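Putative 6-phosphogluconolactonase (Neisseria gonorrhoeae, PDB 3LHI) probably hydrolyses 6-phosphogluconolactone to 6-phosphogluconate, the second step of the oxidative pentose phosphate pathway. Local coordinates at residues V37-G42 against G64-D69; A142-K147 against R175-L180. All coordinates share one frame; numbering follows the deposited sequence. Where two conformers were deposited one is given.

Contact 1 pairs two parallel strands of the central sheet, and contact 2 sets a loop against a strand at the sheet's next position. Their centres lie 14 Å apart. Segment 64-69 connects them, because strand 63-71 pairs in parallel with 36-40 and, further along, antiparallel with 175-178. Ala68 O and Met178 N are 2.9 Å apart, a probable hydrogen bond between these neighbours. Asp69 OD2 lies 2.6 Å from Ser143 OG, which ties the end of contact 1 to the loop of contact 2. Both contacts include C-terminal strand ends or loops of the kind that line the active site in this family, so this junction probably lies near it.

Contact 1: V37-G42 against G64-D69; sequences VLAVSG and GITLAD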
loop_
_atom_site.group_PDB
_atom_site.type_symbol
_atom_site.label_atom_id
_atom_site.label_comp_id
_atom_site.label_asym_id
_atom_site.label_seq_id
_atom_site.Cartn_x
_atom_site.Cartn_y
_atom_site.Cartn_z
ATOM N N VAL A 37 -3.508 -4.516 11.777
ATOM C CA VAL A 37 -3.238 -4.915 10.381
ATOM C C VAL A 37 -2.564 -3.751 9.675
ATOM O O VAL A 37 -3.072 -2.620 9.677
ATOM C CB VAL A 37 -4.494 -5.373 9.663
ATOM C CG1 VAL A 37 -4.198 -5.635 8.138
ATOM C CG2 VAL A 37 -5.079 -6.606 10.358
ATOM N N LEU A 38 -1.391 -4.046 9.090
ATOM C CA LEU A 38 -0.601 -3.090 8.321
ATOM C C LEU A 38 -0.631 -3.516 6.832
ATOM O O LEU A 38 -0.340 -4.696 6.509
ATOM C CB LEU A 38 0.858 -3.224 8.794
ATOM C CG LEU A 38 1.935 -2.476 7.993
ATOM C CD1 LEU A 38 1.725 -0.960 8.158
ATOM C CD2 LEU A 38 3.347 -2.871 8.385
ATOM N N ALA A 39 -0.950 -2.581 5.937
ATOM C CA ALA A 39 -0.860 -2.823 4.495
ATOM C C ALA A 39 0.251 -1.909 3.967
ATOM O O ALA A 39 0.290 -0.715 4.258
ATOM C CB ALA A 39 -2.218 -2.527 3.791
ATOM N N VAL A 40 1.166 -2.496 3.182
ATOM C CA VAL A 40 2.265 -1.757 2.581
ATOM C C VAL A 40 2.214 -1.843 1.054
ATOM O O VAL A 40 1.626 -2.752 0.480
ATOM C CB VAL A 40 3.641 -2.283 3.096
ATOM C CG1 VAL A 40 3.709 -2.160 4.645
ATOM C CG2 VAL A 40 3.900 -3.737 2.652
ATOM N N SER A 41 2.904 -0.878 0.453
ATOM C CA SER A 41 3.064 -0.813 -0.993
ATOM C C SER A 41 4.463 -1.285 -1.392
ATOM O O SER A 41 5.398 -1.242 -0.582
ATOM C CB SER A 41 2.769 0.600 -1.489
ATOM O OG SER A 41 1.422 0.964 -1.206
ATOM N N GLY A 42 4.621 -1.650 -2.665
ATOM C CA GLY A 42 5.875 -2.175 -3.166
ATOM C C GLY A 42 6.679 -1.154 -3.907
ATOM O O GLY A 42 6.647 0.036 -3.640
ATOM N N GLY A 64 -0.909 -8.355 11.650
ATOM C CA GLY A 64 -1.001 -8.912 10.304
ATOM C C GLY A 64 -0.406 -7.928 9.333
ATOM O O GLY A 64 -0.598 -6.736 9.500
ATOM N N ILE A 65 0.359 -8.433 8.362
ATOM C CA ILE A 65 0.937 -7.594 7.319
ATOM C C ILE A 65 0.433 -8.095 5.975
ATOM O O ILE A 65 0.376 -9.295 5.712
ATOM C CB ILE A 65 2.506 -7.603 7.342
ATOM C CG1 ILE A 65 2.992 -7.078 8.682
ATOM C CG2 ILE A 65 3.036 -6.716 6.163
ATOM C CD1 ILE A 65 4.495 -7.017 8.847
ATOM N N THR A 66 0.074 -7.150 5.123
ATOM C CA THR A 66 -0.389 -7.448 3.795
ATOM C C THR A 66 0.019 -6.310 2.859
ATOM O O THR A 66 0.787 -5.419 3.212
ATOM C CB THR A 66 -1.919 -7.626 3.815
ATOM O OG1 THR A 66 -2.346 -8.306 2.608
ATOM C CG2 THR A 66 -2.716 -6.305 4.001
ATOM N N LEU A 67 -0.486 -6.395 1.638
ATOM C CA LEU A 67 -0.192 -5.451 0.578
ATOM C C LEU A 67 -1.332 -4.554 0.194
ATOM O O LEU A 67 -2.484 -5.002 0.203
ATOM C CB LEU A 67 0.202 -6.240 -0.680
ATOM C CG LEU A 67 1.396 -7.136 -0.569
ATOM C CD1 LEU A 67 1.547 -8.076 -1.772
ATOM C CD2 LEU A 67 2.622 -6.295 -0.395
ATOM N N ALA A 68 -1.015 -3.345 -0.214
ATOM C CA ALA A 68 -2.016 -2.429 -0.788
ATOM C C ALA A 68 -2.395 -2.883 -2.202
ATOM O O ALA A 68 -3.500 -2.566 -2.673
ATOM C CB ALA A 68 -1.448 -1.019 -0.859
ATOM N N ASP A 69 -1.484 -3.590 -2.877
ATOM C CA ASP A 69 -1.673 -4.024 -4.237
ATOM C C ASP A 69 -0.625 -5.071 -4.553
ATOM O O ASP A 69 0.432 -5.109 -3.912
ATOM C CB ASP A 69 -1.663 -2.883 -5.274
ATOM C CG ASP A 69 -0.329 -2.229 -5.429
ATOM O OD1 ASP A 69 0.227 -1.768 -4.429
ATOM O OD2 ASP A 69 0.157 -2.120 -6.576
HETATM O O HOH W 1 2.748 -1.033 -4.672
#
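Leu38 and Val40 are hydrogen-bonded to Gly64, Thr66 and Ala68 across two parallel strands, and side chains project from the two faces of the pair. Val37, Ala39 and Thr66 share one face; Leu38, Val40, Ile65 and Leu67 share the other. Between the strands, Leu38 N bonds Gly64 O, Thr66 N bonds Leu38 O at 2.8 Å, and Val40 N bonds Thr66 O. In a fourth bond Ala68 N reaches Val40 O from above the carbonyl plane, 43° out of it. Each of these oxygens also receives a CA-H from the partner strand, as in Ala39 CA to Thr66 O at 3.3 Å.

On the first face, Thr66 CG2 touches Ala39 CB at 3.8 Å. The Thr66 chi1 of -163° puts CG2 there, between the backbone N and the carbonyl carbon, and sets OG1 anti to the backbone N, where it is bonded to Ile100 O. On the other face, Leu38 CD2 meets Ile65 CG1 at 4.2 Å. Val40 CG2 meets Leu67 CD2 at the same separation, and these two side chains cross obliquely. Helix 81-88 covers them through Val85.

Past strand 36-40, Ser41 OG lies 3.5 Å from Ala68 CB and is hydrogen-bonded to Ile132 O of strand 130-133, which flanks 36-40 on its other edge. One water joins the two ends: it accepts from Gly42 N and donates to Asp69 OD1 at 2.6 Å. Strand 36-40, helix 47-54 and strand 63-71 form a beta-alpha-beta unit, consistent with the Rossmann-like core of the glucosamine-6-phosphate isomerase family.

Contact 2: A142-K147 against R175-L180; sequences ASIFPK and RISMTL
Ser143 meets the strand 175-178 at two points. Its backbone N donates to Ser177 OG at 3.0 Å, and its OG accepts from Arg175 NH1 at the same length. The second bond is bent, 138° at the hydrogen, and OG sits 22° out of the guanidinium plane. Ser143 CB also rests on Arg175 CB at 3.5 Å. The arginine chain is bent at chi2, which folds its tip back beside this serine. Phe145 turns its ring edge to one guanidinium face. Phe145 CE2 is 3.6 Å from Arg175 NH1, and the two planes are 87° apart. Ile144 CD1 lies against Met178 O at 3.5 Å.

The loop 142-147 follows strand 130-133 and carries part of the Gly-His-Thr-Ala-Ser-Ile-Phe-Pro sequence, a signature of 6-phosphogluconolactonases. Its first four residues run roughly crosswise to 175-180.

Further partners set these groups. Ser177 OG donates to Met178 O at 2.8 Å, so one hydroxyl both accepts from the loop and bonds its own strand. Arg175 NH2 is held by Pro172 O, and Ser143 OG is also bonded to Asp69 OD2. The Phe145 ring stacks with His140. At the strand's end, Thr179 is the N-cap of helix 180-184 and bonds Ala182 N.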
loop_
_atom_site.group_PDB
_atom_site.type_symbol
_atom_site.label_atom_id
_atom_site.label_comp_id
_atom_site.label_asym_id
_atom_site.label_seq_id
_atom_site.Cartn_x
_atom_site.Cartn_y
_atom_site.Cartn_z
ATOM N N ALA A 142 -1.697 2.607 -5.052
ATOM C CA ALA A 142 -1.986 1.179 -5.078
ATOM C C ALA A 142 -1.845 0.682 -6.519
ATOM O O ALA A 142 -0.821 1.000 -7.122
ATOM C CB ALA A 142 -3.333 0.902 -4.388
ATOM N N SER A 143 -2.774 -0.116 -7.033
ATOM C CA SER A 143 -2.796 -0.385 -8.453
ATOM C C SER A 143 -4.088 0.210 -9.029
ATOM O O SER A 143 -4.671 -0.352 -9.973
ATOM C CB SER A 143 -2.602 -1.862 -8.784
ATOM O OG SER A 143 -1.220 -2.243 -8.772
ATOM N N ILE A 144 -4.451 1.406 -8.567
ATOM C CA ILE A 144 -5.543 2.169 -9.166
ATOM C C ILE A 144 -4.918 3.082 -10.233
ATOM O O ILE A 144 -4.478 4.186 -9.971
ATOM C CB ILE A 144 -6.320 2.963 -8.128
ATOM C CG1 ILE A 144 -6.803 2.038 -7.025
ATOM C CG2 ILE A 144 -7.476 3.699 -8.822
ATOM C CD1 ILE A 144 -7.456 2.790 -5.808
ATOM N N PHE A 145 -4.795 2.514 -11.413
ATOM C CA PHE A 145 -4.160 3.159 -12.542
ATOM C C PHE A 145 -5.202 3.941 -13.386
ATOM O O PHE A 145 -6.309 3.446 -13.592
ATOM C CB PHE A 145 -3.511 2.117 -13.445
ATOM C CG PHE A 145 -2.184 1.590 -12.936
ATOM C CD1 PHE A 145 -1.027 2.216 -13.297
ATOM C CD2 PHE A 145 -2.116 0.460 -12.111
ATOM C CE1 PHE A 145 0.211 1.726 -12.830
ATOM C CE2 PHE A 145 -0.918 -0.012 -11.637
ATOM C CZ PHE A 145 0.264 0.625 -12.003
ATOM N N PRO A 146 -4.846 5.144 -13.847
ATOM C CA PRO A 146 -5.857 5.997 -14.501
ATOM C C PRO A 146 -6.443 5.452 -15.796
ATOM O O PRO A 146 -7.586 5.794 -16.130
ATOM C CB PRO A 146 -5.108 7.294 -14.721
ATOM C CG PRO A 146 -3.650 6.884 -14.790
ATOM C CD PRO A 146 -3.526 5.794 -13.795
ATOM N N LYS A 147 -5.725 4.618 -16.533
ATOM C CA LYS A 147 -6.249 4.025 -17.771
ATOM C C LYS A 147 -6.820 2.629 -17.591
ATOM O O LYS A 147 -7.270 2.000 -18.536
ATOM C CB LYS A 147 -5.152 4.000 -18.867
ATOM C CG LYS A 147 -4.632 5.388 -19.190
ATOM C CD LYS A 147 -3.747 5.381 -20.392
ATOM C CE LYS A 147 -3.272 6.821 -20.745
ATOM N NZ LYS A 147 -3.469 7.909 -19.668
ATOM N N ARG A 175 -3.224 -6.829 -11.965
ATOM C CA ARG A 175 -3.046 -6.475 -10.573
ATOM C C ARG A 175 -4.267 -6.790 -9.737
ATOM O O ARG A 175 -5.423 -6.790 -10.249
ATOM C CB ARG A 175 -2.825 -4.958 -10.446
ATOM C CG ARG A 175 -1.772 -4.364 -11.359
ATOM C CD ARG A 175 -0.408 -4.954 -11.112
ATOM N NE ARG A 175 0.638 -4.380 -11.978
ATOM C CZ ARG A 175 1.351 -3.315 -11.686
ATOM N NH1 ARG A 175 1.202 -2.671 -10.518
ATOM N NH2 ARG A 175 2.295 -2.921 -12.540
ATOM N N ILE A 176 -4.030 -6.917 -8.447
ATOM C CA ILE A 176 -5.085 -6.898 -7.463
ATOM C C ILE A 176 -4.778 -5.709 -6.557
ATOM O O ILE A 176 -3.661 -5.612 -6.040
ATOM C CB ILE A 176 -5.252 -8.264 -6.727
ATOM C CG1 ILE A 176 -6.343 -8.168 -5.659
ATOM C CG2 ILE A 176 -3.923 -8.802 -6.162
ATOM C CD1 ILE A 176 -6.550 -9.478 -4.935
ATOM N N SER A 177 -5.768 -4.817 -6.374
ATOM C CA SER A 177 -5.612 -3.554 -5.644
ATOM C C SER A 177 -6.660 -3.393 -4.589
ATOM O O SER A 177 -7.834 -3.740 -4.769
ATOM C CB SER A 177 -5.728 -2.381 -6.562
ATOM O OG SER A 177 -5.361 -1.155 -5.984
HETATM N N MSE A 178 -6.254 -2.784 -3.477
HETATM C CA MSE A 178 -7.252 -2.159 -2.618
HETATM C C MSE A 178 -8.045 -1.137 -3.449
HETATM O O MSE A 178 -7.529 -0.421 -4.324
HETATM C CB MSE A 178 -6.563 -1.456 -1.463
HETATM C CG MSE A 178 -6.077 -2.380 -0.355
HETATM SE SE MSE A 178 -5.182 -1.521 1.103
HETATM C CE MSE A 178 -6.689 -0.743 1.964
ATOM N N THR A 179 -9.301 -1.020 -3.112
ATOM C CA THR A 179 -10.193 -0.053 -3.695
ATOM C C THR A 179 -10.097 1.302 -3.032
ATOM O O THR A 179 -9.522 1.431 -1.910
ATOM C CB THR A 179 -11.635 -0.553 -3.629
ATOM O OG1 THR A 179 -11.947 -0.687 -2.224
ATOM C CG2 THR A 179 -11.865 -1.843 -4.394
ATOM N N LEU A 180 -10.629 2.343 -3.639
ATOM C CA LEU A 180 -10.706 3.635 -2.998
ATOM C C LEU A 180 -11.417 3.565 -1.638
ATOM O O LEU A 180 -10.960 4.170 -0.660
ATOM C CB LEU A 180 -11.363 4.647 -3.923
ATOM C CG LEU A 180 -11.460 6.058 -3.396
ATOM C CD1 LEU A 180 -10.133 6.688 -3.008
ATOM C CD2 LEU A 180 -12.210 6.912 -4.427
#